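Local coordinates for SH3 domain-containing protein (Dictyostelium discoideum, PDB 4NQI), which drives membrane remodelling through its N-terminal I-BAR domain, controlling osmoregulation, phagocytosis and cytokinesis, and probably binds phosphatidylinositol lipids, at residues K97-E102 / N196-K201; I85-N90 / M210-T215; K22-L27 / R178-M183. All coordinates share one frame; numbering follows the deposited sequence.

Contact 1 (K97-E102 / N196-K201); sequences KVLLNE and NQFLEK
In the antiparallel pairing of two long I-BAR helices, Leu99 of helix 72-140 packs on Phe198 of helix 152-224. The two segments run at 164° with their axes 8.5 Å apart. This is close, and the CA atoms of Leu99 and Phe198 are only 5.1 Å from each other. Leu99 CD1 lies 3.7 Å from Phe198 CG and makes an off-centre CH-pi contact with the ring. Leu99 CD2 also sits over one ring face. Both Leu99 and Phe198 reach Tyr45 on helix 15-64, so helix 15-64 covers this side.

The CB of Val98 points toward the facing helix. Its CG1 is anti to the backbone N (chi1 166°) and comes within 3.5 Å of Gln197 O, a van der Waals contact. Its other methyl, CG2, meets Lys201 CG at 3.9 Å, and the two side chains cross at about a right angle. At the more exposed margin the aliphatic parts of Glu102 and Gln197 touch, CB to CB at 3.6 Å. Long helices packed antiparallel along their length in this way are characteristic of the helical bundle of the I-BAR (IMD) fold.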
ATOM      1  N   LYS B  97       8.133   3.089  -8.418  1.00 46.35           N
ATOM      2  CA  LYS B  97       9.119   3.168  -9.495  1.00 51.00           C
ATOM      3  C   LYS B  97       8.934   2.041 -10.515  1.00 47.30           C
ATOM      4  O   LYS B  97       9.107   2.254 -11.716  1.00 43.34           O
ATOM      5  CB  LYS B  97      10.537   3.106  -8.921  1.00 54.54           C
ATOM      6  CG  LYS B  97      10.897   4.225  -7.943  1.00 62.15           C
ATOM      7  CD  LYS B  97      11.286   5.508  -8.663  1.00 67.27           C
ATOM      8  CE  LYS B  97      12.517   6.152  -8.029  1.00 69.54           C
ATOM      9  NZ  LYS B  97      12.315   6.511  -6.597  1.00 71.37           N
ATOM     10  N   VAL B  98       8.593   0.848 -10.029  1.00 48.28           N
ATOM     11  CA  VAL B  98       8.350  -0.307 -10.895  1.00 44.78           C
ATOM     12  C   VAL B  98       7.141  -0.069 -11.800  1.00 44.02           C
ATOM     13  O   VAL B  98       7.195  -0.337 -13.000  1.00 49.75           O
ATOM     14  CB  VAL B  98       8.149  -1.600 -10.072  1.00 41.87           C
ATOM     15  CG1 VAL B  98       7.573  -2.713 -10.938  1.00 42.49           C
ATOM     16  CG2 VAL B  98       9.465  -2.043  -9.442  1.00 34.58           C
ATOM     17  N   LEU B  99       6.058   0.438 -11.218  1.00 39.74           N
ATOM     18  CA  LEU B  99       4.859   0.784 -11.978  1.00 39.43           C
ATOM     19  C   LEU B  99       5.183   1.805 -13.064  1.00 43.76           C
ATOM     20  O   LEU B  99       4.632   1.749 -14.166  1.00 47.01           O
ATOM     21  CB  LEU B  99       3.777   1.334 -11.045  1.00 47.28           C
ATOM     22  CG  LEU B  99       2.450   1.729 -11.702  1.00 49.34           C
ATOM     23  CD1 LEU B  99       1.775   0.518 -12.322  1.00 44.09           C
ATOM     24  CD2 LEU B  99       1.515   2.414 -10.710  1.00 43.84           C
ATOM     25  N   LEU B 100       6.089   2.730 -12.753  1.00 44.46           N
ATOM     26  CA  LEU B 100       6.499   3.758 -13.706  1.00 46.09           C
ATOM     27  C   LEU B 100       7.434   3.203 -14.779  1.00 48.09           C
ATOM     28  O   LEU B 100       7.247   3.469 -15.968  1.00 47.56           O
ATOM     29  CB  LEU B 100       7.184   4.922 -12.980  1.00 41.16           C
ATOM     30  CG  LEU B 100       7.686   6.061 -13.873  1.00 41.98           C
ATOM     31  CD1 LEU B 100       6.519   6.797 -14.505  1.00 40.87           C
ATOM     32  CD2 LEU B 100       8.584   7.032 -13.109  1.00 42.11           C
ATOM     33  N   ASN B 101       8.438   2.439 -14.354  1.00 51.26           N
ATOM     34  CA  ASN B 101       9.475   1.946 -15.259  1.00 49.42           C
ATOM     35  C   ASN B 101       9.079   0.696 -16.046  1.00 52.83           C
ATOM     36  O   ASN B 101       9.512   0.514 -17.183  1.00 51.54           O
ATOM     37  CB  ASN B 101      10.769   1.670 -14.486  1.00 45.00           C
ATOM     38  CG  ASN B 101      11.355   2.921 -13.856  1.00 53.85           C
ATOM     39  OD1 ASN B 101      11.261   4.016 -14.414  1.00 55.22           O
ATOM     40  ND2 ASN B 101      11.971   2.762 -12.688  1.00 54.54           N
ATOM     41  N   GLU B 102       8.265  -0.163 -15.435  1.00 50.03           N
ATOM     42  CA  GLU B 102       7.926  -1.458 -16.024  1.00 50.87           C
ATOM     43  C   GLU B 102       6.559  -1.487 -16.708  1.00 52.13           C
ATOM     44  O   GLU B 102       6.296  -2.370 -17.528  1.00 55.40           O
ATOM     45  CB  GLU B 102       7.999  -2.568 -14.970  1.00 58.49           C
ATOM     46  CG  GLU B 102       9.312  -2.630 -14.195  1.00 70.27           C
ATOM     47  CD  GLU B 102      10.414  -3.330 -14.964  1.00 80.62           C
ATOM     48  OE1 GLU B 102      10.157  -3.777 -16.104  1.00 84.81           O
ATOM     49  OE2 GLU B 102      11.536  -3.439 -14.428  1.00 83.20           O
ATOM     50  N   ASN B 196       1.768  -6.884 -14.643  1.00 44.17           N
ATOM     51  CA  ASN B 196       2.167  -7.927 -13.696  1.00 44.18           C
ATOM     52  C   ASN B 196       3.405  -7.580 -12.861  1.00 39.97           C
ATOM     53  O   ASN B 196       3.551  -8.055 -11.735  1.00 36.75           O
ATOM     54  CB  ASN B 196       2.407  -9.251 -14.428  1.00 42.43           C
ATOM     55  CG  ASN B 196       1.120  -9.945 -14.829  1.00 44.73           C
ATOM     56  OD1 ASN B 196       0.031  -9.581 -14.381  1.00 51.85           O
ATOM     57  ND2 ASN B 196       1.244 -10.967 -15.669  1.00 39.61           N
ATOM     58  N   GLN B 197       4.300  -6.772 -13.422  1.00 45.43           N
ATOM     59  CA  GLN B 197       5.511  -6.369 -12.711  1.00 46.32           C
ATOM     60  C   GLN B 197       5.168  -5.577 -11.453  1.00 44.01           C
ATOM     61  O   GLN B 197       5.816  -5.728 -10.416  1.00 43.63           O
ATOM     62  CB  GLN B 197       6.418  -5.539 -13.621  1.00 49.12           C
ATOM     63  CG  GLN B 197       6.733  -6.206 -14.955  1.00 55.73           C
ATOM     64  CD  GLN B 197       7.390  -7.561 -14.783  1.00 64.45           C
ATOM     65  OE1 GLN B 197       8.308  -7.721 -13.979  1.00 70.36           O
ATOM     66  NE2 GLN B 197       6.915  -8.547 -15.534  1.00 66.95           N
ATOM     67  N   PHE B 198       4.140  -4.739 -11.553  1.00 41.70           N
ATOM     68  CA  PHE B 198       3.662  -3.955 -10.419  1.00 38.09           C
ATOM     69  C   PHE B 198       2.962  -4.845  -9.397  1.00 37.05           C
ATOM     70  O   PHE B 198       3.168  -4.698  -8.189  1.00 40.59           O
ATOM     71  CB  PHE B 198       2.722  -2.846 -10.903  1.00 40.15           C
ATOM     72  CG  PHE B 198       1.877  -2.242  -9.818  1.00 45.40           C
ATOM     73  CD1 PHE B 198       2.457  -1.516  -8.788  1.00 44.01           C
ATOM     74  CD2 PHE B 198       0.497  -2.387  -9.838  1.00 45.53           C
ATOM     75  CE1 PHE B 198       1.674  -0.954  -7.790  1.00 44.77           C
ATOM     76  CE2 PHE B 198      -0.288  -1.829  -8.846  1.00 44.99           C
ATOM     77  CZ  PHE B 198       0.300  -1.111  -7.821  1.00 43.96           C
ATOM     78  N   LEU B 199       2.142  -5.772  -9.889  1.00 38.08           N
ATOM     79  CA  LEU B 199       1.402  -6.696  -9.030  1.00 40.95           C
ATOM     80  C   LEU B 199       2.332  -7.565  -8.182  1.00 42.27           C
ATOM     81  O   LEU B 199       2.129  -7.701  -6.970  1.00 45.18           O
ATOM     82  CB  LEU B 199       0.474  -7.578  -9.868  1.00 39.79           C
ATOM     83  CG  LEU B 199      -0.628  -6.822 -10.612  1.00 42.59           C
ATOM     84  CD1 LEU B 199      -1.460  -7.756 -11.483  1.00 42.13           C
ATOM     85  CD2 LEU B 199      -1.518  -6.087  -9.623  1.00 36.79           C
ATOM     86  N   GLU B 200       3.346  -8.146  -8.820  1.00 39.80           N
ATOM     87  CA  GLU B 200       4.334  -8.965  -8.121  1.00 45.49           C
ATOM     88  C   GLU B 200       5.029  -8.189  -7.002  1.00 39.58           C
ATOM     89  O   GLU B 200       5.259  -8.721  -5.917  1.00 38.22           O
ATOM     90  CB  GLU B 200       5.376  -9.499  -9.110  1.00 46.90           C
ATOM     91  CG  GLU B 200       4.847 -10.572 -10.058  1.00 59.48           C
ATOM     92  CD  GLU B 200       5.812 -10.873 -11.193  1.00 71.43           C
ATOM     93  OE1 GLU B 200       6.826 -10.153 -11.325  1.00 76.63           O
ATOM     94  OE2 GLU B 200       5.555 -11.828 -11.956  1.00 76.84           O
ATOM     95  N   LYS B 201       5.360  -6.930  -7.272  1.00 37.85           N
ATOM     96  CA  LYS B 201       6.035  -6.087  -6.291  1.00 39.44           C
ATOM     97  C   LYS B 201       5.096  -5.668  -5.164  1.00 41.23           C
ATOM     98  O   LYS B 201       5.528  -5.501  -4.024  1.00 38.49           O
ATOM     99  CB  LYS B 201       6.648  -4.858  -6.967  1.00 40.24           C
ATOM    100  CG  LYS B 201       8.101  -5.040  -7.392  1.00 50.63           C
ATOM    101  CD  LYS B 201       9.029  -4.986  -6.183  0.82 53.67           C
ATOM    102  CE  LYS B 201      10.495  -5.048  -6.595  0.50 57.65           C
ATOM    103  NZ  LYS B 201      11.383  -4.459  -5.549  1.00 58.32           N
TER

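Contact 2 (I85-N90 / M210-T215); sequences IKDLEN and MSKFST
Leu88 lays its CD1 methyl over one face of the Phe213 ring. CD1 stands 3.4 Å above the ring plane, shifted toward the rim, and its nearest ring atom is Phe213 CE1 at 3.5 Å. This is a CH-pi contact, with the methyl 27° off the ring normal. Phe213 CG is anti to its carbonyl carbon (chi1 -80°), and the ring end comes closer to the facing helix than its CB direction would suggest. Ile85 adds CG1, 4.2 Å from Phe213 CE1, although its CB points away from the other segment. The second subunit also packs here: its Leu199 touches Phe213 and its Phe195 touches Ile85.

Lys212 takes the more exposed side. Its methylene chain and Leu88 slide past each other in opposite directions, with Lys212 CD 4.1 Å from Leu88 CG. Further out, Lys212 CE meets Asp87 CB at 3.9 Å, the two side chains crossing at about a right angle. The lysine bends at its last torsion (chi4 -63°). NZ stops 4.2 Å from Asp87 OD2, which is too far for a salt bridge.

Within helix 152-224, two hydroxyls bond back to carbonyls one turn earlier. Ser214 OG donates to Met210 O over 2.8 Å, and Thr215 OG1 donates to Ser211 O in the carbonyl plane. Glu89 makes a salt bridge with Arg92 and a hydrogen bond with Tyr45 of the second subunit.

The segment axes are 10.7 Å apart, and large side chains fill that distance. Between the two segments the contact is therefore held mainly by apolar packing on the aromatic ring, while the opposite charges of Asp87 and Lys212 probably add only a modest, long-range attraction at the margin.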
ATOM      1  N   ILE B  85       8.833   1.076   9.801  1.00 44.19           N
ATOM      2  CA  ILE B  85       8.062   1.980   8.952  1.00 42.48           C
ATOM      3  C   ILE B  85       8.945   2.615   7.875  1.00 35.63           C
ATOM      4  O   ILE B  85       8.529   2.741   6.722  1.00 37.14           O
ATOM      5  CB  ILE B  85       7.334   3.067   9.785  1.00 43.99           C
ATOM      6  CG1 ILE B  85       6.258   2.424  10.667  1.00 43.93           C
ATOM      7  CG2 ILE B  85       6.704   4.117   8.883  1.00 41.52           C
ATOM      8  CD1 ILE B  85       5.389   3.420  11.417  1.00 47.53           C
ATOM      9  N   LYS B  86      10.165   2.994   8.242  1.00 33.84           N
ATOM     10  CA  LYS B  86      11.100   3.563   7.273  1.00 39.23           C
ATOM     11  C   LYS B  86      11.405   2.571   6.150  1.00 42.15           C
ATOM     12  O   LYS B  86      11.266   2.898   4.966  1.00 39.39           O
ATOM     13  CB  LYS B  86      12.399   3.995   7.956  1.00 46.25           C
ATOM     14  CG  LYS B  86      13.402   4.623   6.995  1.00 53.15           C
ATOM     15  N   ASP B  87      11.803   1.358   6.524  1.00 42.09           N
ATOM     16  CA  ASP B  87      12.129   0.327   5.546  1.00 46.96           C
ATOM     17  C   ASP B  87      10.954   0.003   4.623  1.00 45.77           C
ATOM     18  O   ASP B  87      11.138  -0.157   3.419  1.00 47.05           O
ATOM     19  CB  ASP B  87      12.635  -0.933   6.249  1.00 61.25           C
ATOM     20  CG  ASP B  87      14.028  -0.756   6.824  1.00 72.57           C
ATOM     21  OD1 ASP B  87      14.740   0.173   6.380  1.00 75.96           O
ATOM     22  OD2 ASP B  87      14.415  -1.549   7.710  1.00 75.11           O
ATOM     23  N   LEU B  88       9.753  -0.086   5.184  1.00 43.82           N
ATOM     24  CA  LEU B  88       8.560  -0.372   4.389  1.00 38.67           C
ATOM     25  C   LEU B  88       8.186   0.778   3.447  1.00 39.90           C
ATOM     26  O   LEU B  88       7.774   0.542   2.309  1.00 40.84           O
ATOM     27  CB  LEU B  88       7.379  -0.726   5.298  1.00 42.18           C
ATOM     28  CG  LEU B  88       7.483  -2.064   6.034  1.00 44.46           C
ATOM     29  CD1 LEU B  88       6.317  -2.256   6.987  1.00 41.73           C
ATOM     30  CD2 LEU B  88       7.542  -3.217   5.045  1.00 40.73           C
ATOM     31  N   GLU B  89       8.336   2.017   3.909  1.00 47.64           N
ATOM     32  CA  GLU B  89       8.007   3.172   3.075  1.00 51.29           C
ATOM     33  C   GLU B  89       9.025   3.375   1.955  1.00 48.22           C
ATOM     34  O   GLU B  89       8.675   3.847   0.870  1.00 46.91           O
ATOM     35  CB  GLU B  89       7.860   4.446   3.913  1.00 52.46           C
ATOM     36  CG  GLU B  89       6.678   4.427   4.879  1.00 54.82           C
ATOM     37  CD  GLU B  89       5.357   4.086   4.204  1.00 65.55           C
ATOM     38  OE1 GLU B  89       5.144   4.487   3.040  1.00 70.05           O
ATOM     39  OE2 GLU B  89       4.523   3.413   4.846  1.00 67.85           O
ATOM     40  N   ASN B  90      10.280   3.019   2.218  1.00 43.43           N
ATOM     41  CA  ASN B  90      11.298   3.009   1.173  1.00 44.58           C
ATOM     42  C   ASN B  90      10.942   2.003   0.081  1.00 44.42           C
ATOM     43  O   ASN B  90      11.124   2.273  -1.107  1.00 46.64           O
ATOM     44  CB  ASN B  90      12.680   2.690   1.758  1.00 45.01           C
ATOM     45  CG  ASN B  90      13.398   3.925   2.284  1.00 46.87           C
ATOM     46  OD1 ASN B  90      13.338   4.999   1.684  1.00 50.78           O
ATOM     47  ND2 ASN B  90      14.090   3.770   3.407  1.00 46.55           N
HETATM   48  N   MSE B 210       3.657  -7.793   6.454  1.00 38.47           N
HETATM   49  CA  MSE B 210       3.170  -8.797   7.399  1.00 38.80           C
HETATM   50  C   MSE B 210       4.304  -9.315   8.280  1.00 40.70           C
HETATM   51  O   MSE B 210       4.149  -9.444   9.494  1.00 46.42           O
HETATM   52  CB  MSE B 210       2.512  -9.968   6.665  1.00 35.34           C
HETATM   53  CG  MSE B 210       1.269  -9.599   5.870  1.00 42.57           C
HETATM   54 SE   MSE B 210       0.501 -11.118   4.912  0.52 45.47          SE
HETATM   55  CE  MSE B 210      -0.071 -12.184   6.434  1.00 29.96           C
ATOM     56  N   SER B 211       5.445  -9.606   7.661  1.00 38.65           N
ATOM     57  CA  SER B 211       6.609 -10.113   8.385  1.00 42.15           C
ATOM     58  C   SER B 211       7.129  -9.111   9.416  1.00 41.16           C
ATOM     59  O   SER B 211       7.423  -9.482  10.553  1.00 40.42           O
ATOM     60  CB  SER B 211       7.724 -10.475   7.403  1.00 40.57           C
ATOM     61  OG  SER B 211       8.866 -10.964   8.085  1.00 46.19           O
ATOM     62  N   LYS B 212       7.235  -7.845   9.019  1.00 40.79           N
ATOM     63  CA  LYS B 212       7.783  -6.809   9.895  1.00 39.23           C
ATOM     64  C   LYS B 212       6.837  -6.399  11.023  1.00 35.32           C
ATOM     65  O   LYS B 212       7.219  -6.420  12.193  1.00 34.73           O
ATOM     66  CB  LYS B 212       8.201  -5.576   9.087  1.00 41.88           C
ATOM     67  CG  LYS B 212       9.539  -5.715   8.374  1.00 44.43           C
ATOM     68  CD  LYS B 212      10.186  -4.353   8.138  1.00 53.73           C
ATOM     69  CE  LYS B 212      11.521  -4.491   7.412  1.00 57.80           C
ATOM     70  NZ  LYS B 212      12.533  -5.255   8.197  1.00 56.67           N
ATOM     71  N   PHE B 213       5.610  -6.022  10.668  1.00 35.52           N
ATOM     72  CA  PHE B 213       4.650  -5.503  11.645  1.00 39.20           C
ATOM     73  C   PHE B 213       4.238  -6.526  12.708  1.00 41.77           C
ATOM     74  O   PHE B 213       3.821  -6.150  13.803  1.00 42.26           O
ATOM     75  CB  PHE B 213       3.420  -4.911  10.940  1.00 39.94           C
ATOM     76  CG  PHE B 213       3.642  -3.523  10.396  1.00 38.04           C
ATOM     77  CD1 PHE B 213       4.834  -2.851  10.639  1.00 38.49           C
ATOM     78  CD2 PHE B 213       2.657  -2.884   9.655  1.00 34.10           C
ATOM     79  CE1 PHE B 213       5.041  -1.572  10.148  1.00 39.21           C
ATOM     80  CE2 PHE B 213       2.860  -1.603   9.161  1.00 35.19           C
ATOM     81  CZ  PHE B 213       4.053  -0.949   9.408  1.00 38.57           C
ATOM     82  N   SER B 214       4.365  -7.812  12.391  1.00 45.57           N
ATOM     83  CA  SER B 214       4.095  -8.866  13.368  1.00 46.78           C
ATOM     84  C   SER B 214       5.148  -8.874  14.473  1.00 39.16           C
ATOM     85  O   SER B 214       4.829  -9.091  15.644  1.00 41.58           O
ATOM     86  CB  SER B 214       4.035 -10.235  12.689  1.00 46.31           C
ATOM     87  OG  SER B 214       2.911 -10.329  11.836  1.00 56.11           O
ATOM     88  N   THR B 215       6.402  -8.639  14.093  1.00 38.19           N
ATOM     89  CA  THR B 215       7.495  -8.564  15.061  1.00 46.44           C
ATOM     90  C   THR B 215       7.313  -7.371  16.009  1.00 42.49           C
ATOM     91  O   THR B 215       7.558  -7.487  17.213  1.00 40.63           O
ATOM     92  CB  THR B 215       8.867  -8.480  14.360  1.00 54.10           C
ATOM     93  OG1 THR B 215       8.989  -9.551  13.413  1.00 59.25           O
ATOM     94  CG2 THR B 215       9.992  -8.585  15.372  1.00 58.74           C
TER

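Contact 3 (K22-L27 / R178-M183); sequences KTINNL and RDVVLM
Thr23 and Val181 have the nearest CA atoms, 6.7 Å apart, where segments 22-27 and 178-183 run in roughly the same direction, 34° apart with their axes 9.6 Å from each other. Val180 is the central side chain. Its CB points toward the facing helix, and its CG1 takes the crowded position between the backbone N and the carbonyl carbon (chi1 69°). The other methyl, CG2, is anti to the backbone N and touches three residues. It meets Thr23 CG2 at 3.7 Å, Ile24 CG1 at 3.9 Å and Leu27 CD1 at 4.0 Å. The Ile24 side chain crosses that of Val180 at about a right angle, while Thr23 and Leu27 come in at a slant. Val180 CG1 lies 4.0 Å from Thr23 CB.

Thr23 gives its methyl to the packing. Its hydroxyl OG1 is hydrogen-bonded to Ile19 O, one turn back in its own helix. Leu27 CD1 also approaches CE of selenomethionine Met183, more loosely at 4.5 Å. Phe121 of helix 72-140 touches both Ile24 and Val180, so the second helix closes this group from another side.

An alanine at Val180 would remove both methyls and would probably leave a gap facing Thr23 CG2, Ile24 CG1 and Leu27 CD1, which pack on CG2.

Mainly branched side chains meet here between the first and third long helices, with Phe121 from the second, and this packing is consistent with the three-helix core of an I-BAR domain.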
ATOM      1  N   LYS B  22     -14.174  -4.839 -37.910  1.00 62.72           N
ATOM      2  CA  LYS B  22     -14.518  -4.428 -36.551  1.00 63.34           C
ATOM      3  C   LYS B  22     -13.303  -4.455 -35.624  1.00 61.14           C
ATOM      4  O   LYS B  22     -13.141  -3.569 -34.781  1.00 66.89           O
ATOM      5  CB  LYS B  22     -15.631  -5.309 -35.974  1.00 59.03           C
ATOM      6  CG  LYS B  22     -16.147  -4.818 -34.627  1.00 57.59           C
ATOM      7  N   THR B  23     -12.458  -5.473 -35.781  1.00 53.81           N
ATOM      8  CA  THR B  23     -11.240  -5.597 -34.983  1.00 57.20           C
ATOM      9  C   THR B  23     -10.240  -4.501 -35.359  1.00 61.69           C
ATOM     10  O   THR B  23      -9.538  -3.960 -34.499  1.00 54.75           O
ATOM     11  CB  THR B  23     -10.580  -6.979 -35.162  1.00 54.38           C
ATOM     12  OG1 THR B  23     -11.566  -8.008 -35.007  1.00 57.69           O
ATOM     13  CG2 THR B  23      -9.470  -7.184 -34.139  1.00 48.50           C
ATOM     14  N   ILE B  24     -10.177  -4.186 -36.652  1.00 64.78           N
ATOM     15  CA  ILE B  24      -9.324  -3.111 -37.151  1.00 66.23           C
ATOM     16  C   ILE B  24      -9.772  -1.758 -36.590  1.00 68.89           C
ATOM     17  O   ILE B  24      -8.945  -0.967 -36.131  1.00 70.04           O
ATOM     18  CB  ILE B  24      -9.304  -3.073 -38.699  1.00 66.28           C
ATOM     19  CG1 ILE B  24      -8.487  -4.246 -39.252  1.00 68.02           C
ATOM     20  CG2 ILE B  24      -8.721  -1.763 -39.205  1.00 64.81           C
ATOM     21  CD1 ILE B  24      -8.612  -4.430 -40.757  1.00 71.92           C
ATOM     22  N   ASN B  25     -11.079  -1.501 -36.620  1.00 70.89           N
ATOM     23  CA  ASN B  25     -11.626  -0.269 -36.057  1.00 72.17           C
ATOM     24  C   ASN B  25     -11.313  -0.137 -34.567  1.00 66.87           C
ATOM     25  O   ASN B  25     -10.959   0.943 -34.095  1.00 68.04           O
ATOM     26  CB  ASN B  25     -13.137  -0.177 -36.297  1.00 70.25           C
ATOM     27  CG  ASN B  25     -13.709   1.180 -35.913  1.00 73.91           C
ATOM     28  OD1 ASN B  25     -13.483   2.179 -36.600  1.00 76.88           O
ATOM     29  ND2 ASN B  25     -14.458   1.222 -34.813  1.00 71.41           N
ATOM     30  N   ASN B  26     -11.430  -1.243 -33.836  1.00 63.75           N
ATOM     31  CA  ASN B  26     -11.162  -1.250 -32.401  1.00 66.09           C
ATOM     32  C   ASN B  26      -9.724  -0.853 -32.059  1.00 69.89           C
ATOM     33  O   ASN B  26      -9.492  -0.069 -31.138  1.00 71.79           O
ATOM     34  CB  ASN B  26     -11.478  -2.628 -31.807  1.00 61.38           C
ATOM     35  CG  ASN B  26     -11.630  -2.592 -30.297  1.00 59.71           C
ATOM     36  OD1 ASN B  26     -12.226  -1.667 -29.746  1.00 64.92           O
ATOM     37  ND2 ASN B  26     -11.086  -3.599 -29.619  1.00 53.70           N
ATOM     38  N   LEU B  27      -8.766  -1.389 -32.812  1.00 66.72           N
ATOM     39  CA  LEU B  27      -7.345  -1.161 -32.543  1.00 63.28           C
ATOM     40  C   LEU B  27      -6.860   0.208 -33.008  1.00 64.83           C
ATOM     41  O   LEU B  27      -5.909   0.764 -32.452  1.00 66.86           O
ATOM     42  CB  LEU B  27      -6.501  -2.262 -33.190  1.00 57.38           C
ATOM     43  CG  LEU B  27      -6.593  -3.639 -32.531  1.00 53.66           C
ATOM     44  CD1 LEU B  27      -6.152  -4.736 -33.484  1.00 53.60           C
ATOM     45  CD2 LEU B  27      -5.739  -3.658 -31.277  1.00 52.10           C
ATOM     46  N   ARG B 178      -7.461 -13.931 -38.851  1.00 57.70           N
ATOM     47  CA  ARG B 178      -6.526 -14.487 -37.878  1.00 59.92           C
ATOM     48  C   ARG B 178      -5.478 -13.454 -37.504  1.00 61.58           C
ATOM     49  O   ARG B 178      -5.232 -13.203 -36.324  1.00 62.59           O
ATOM     50  CB  ARG B 178      -5.807 -15.704 -38.459  1.00 62.59           C
ATOM     51  CG  ARG B 178      -6.590 -17.001 -38.425  1.00 75.95           C
ATOM     52  CD  ARG B 178      -5.676 -18.185 -38.720  1.00 86.52           C
ATOM     53  NE  ARG B 178      -6.315 -19.465 -38.427  1.00 92.41           N
ATOM     54  CZ  ARG B 178      -7.113 -20.110 -39.271  1.00 97.22           C
ATOM     55  NH1 ARG B 178      -7.376 -19.594 -40.464  1.00 98.33           N
ATOM     56  NH2 ARG B 178      -7.652 -21.271 -38.922  1.00100.52           N
ATOM     57  N   ASP B 179      -4.864 -12.865 -38.528  1.00 60.63           N
ATOM     58  CA  ASP B 179      -3.769 -11.919 -38.350  1.00 64.85           C
ATOM     59  C   ASP B 179      -4.129 -10.766 -37.418  1.00 60.86           C
ATOM     60  O   ASP B 179      -3.334 -10.387 -36.558  1.00 60.66           O
ATOM     61  CB  ASP B 179      -3.299 -11.379 -39.705  1.00 69.64           C
ATOM     62  CG  ASP B 179      -2.562 -12.423 -40.529  1.00 73.51           C
ATOM     63  OD1 ASP B 179      -2.168 -13.464 -39.961  1.00 74.59           O
ATOM     64  OD2 ASP B 179      -2.367 -12.199 -41.744  1.00 78.09           O
ATOM     65  N   VAL B 180      -5.334 -10.223 -37.577  1.00 58.07           N
ATOM     66  CA  VAL B 180      -5.755  -9.072 -36.779  1.00 59.58           C
ATOM     67  C   VAL B 180      -6.268  -9.454 -35.381  1.00 56.46           C
ATOM     68  O   VAL B 180      -5.991  -8.749 -34.408  1.00 51.24           O
ATOM     69  CB  VAL B 180      -6.779  -8.183 -37.534  1.00 52.90           C
ATOM     70  CG1 VAL B 180      -8.107  -8.903 -37.702  1.00 45.38           C
ATOM     71  CG2 VAL B 180      -6.972  -6.858 -36.821  1.00 55.94           C
ATOM     72  N   VAL B 181      -6.993 -10.569 -35.279  1.00 53.03           N
ATOM     73  CA  VAL B 181      -7.464 -11.054 -33.981  1.00 54.32           C
ATOM     74  C   VAL B 181      -6.272 -11.377 -33.080  1.00 58.03           C
ATOM     75  O   VAL B 181      -6.296 -11.110 -31.875  1.00 61.85           O
ATOM     76  CB  VAL B 181      -8.387 -12.291 -34.122  1.00 41.99           C
ATOM     77  CG1 VAL B 181      -8.692 -12.905 -32.759  1.00 40.51           C
ATOM     78  CG2 VAL B 181      -9.682 -11.910 -34.810  1.00 46.10           C
ATOM     79  N   LEU B 182      -5.221 -11.930 -33.679  1.00 54.26           N
ATOM     80  CA  LEU B 182      -4.002 -12.248 -32.945  1.00 48.04           C
ATOM     81  C   LEU B 182      -3.180 -10.997 -32.632  1.00 45.28           C
ATOM     82  O   LEU B 182      -2.431 -10.973 -31.657  1.00 52.34           O
ATOM     83  CB  LEU B 182      -3.159 -13.277 -33.704  1.00 46.06           C
ATOM     84  CG  LEU B 182      -3.782 -14.668 -33.842  1.00 56.11           C
ATOM     85  CD1 LEU B 182      -2.769 -15.695 -34.337  1.00 59.32           C
ATOM     86  CD2 LEU B 182      -4.396 -15.113 -32.524  1.00 54.63           C
HETATM   87  N   MSE B 183      -3.318  -9.961 -33.456  1.00 45.53           N
HETATM   88  CA  MSE B 183      -2.691  -8.674 -33.163  1.00 51.44           C
HETATM   89  C   MSE B 183      -3.293  -8.062 -31.900  1.00 51.70           C
HETATM   90  O   MSE B 183      -2.599  -7.402 -31.127  1.00 51.17           O
HETATM   91  CB  MSE B 183      -2.858  -7.707 -34.338  1.00 56.41           C
HETATM   92  CG  MSE B 183      -1.801  -7.840 -35.425  1.00 61.25           C
HETATM   93 SE   MSE B 183      -2.100  -6.601 -36.900  0.51 57.11          SE
HETATM   94  CE  MSE B 183      -2.363  -4.977 -35.859  1.00 48.20           C
TER

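In the fold
Helix 15-64 comes first and carries residues 22-27. The chain then turns into helix 72-140, which holds 85-90 and 97-102, and returns along helix 152-224. There the partners follow in the order 178-183, 196-201 and 210-215. Contact 1 is thus nested inside the loop closed by contact 2. Contact 3 crosses both, since its loop opens before theirs and closes within them. Contacts 1 and 2 tie the second long helix to the third at centres about 20 Å apart. Contact 3 ties the first to the third, with its centre about 46 Å from that of contact 2, beyond the chain's centre. All three also touch the second subunit.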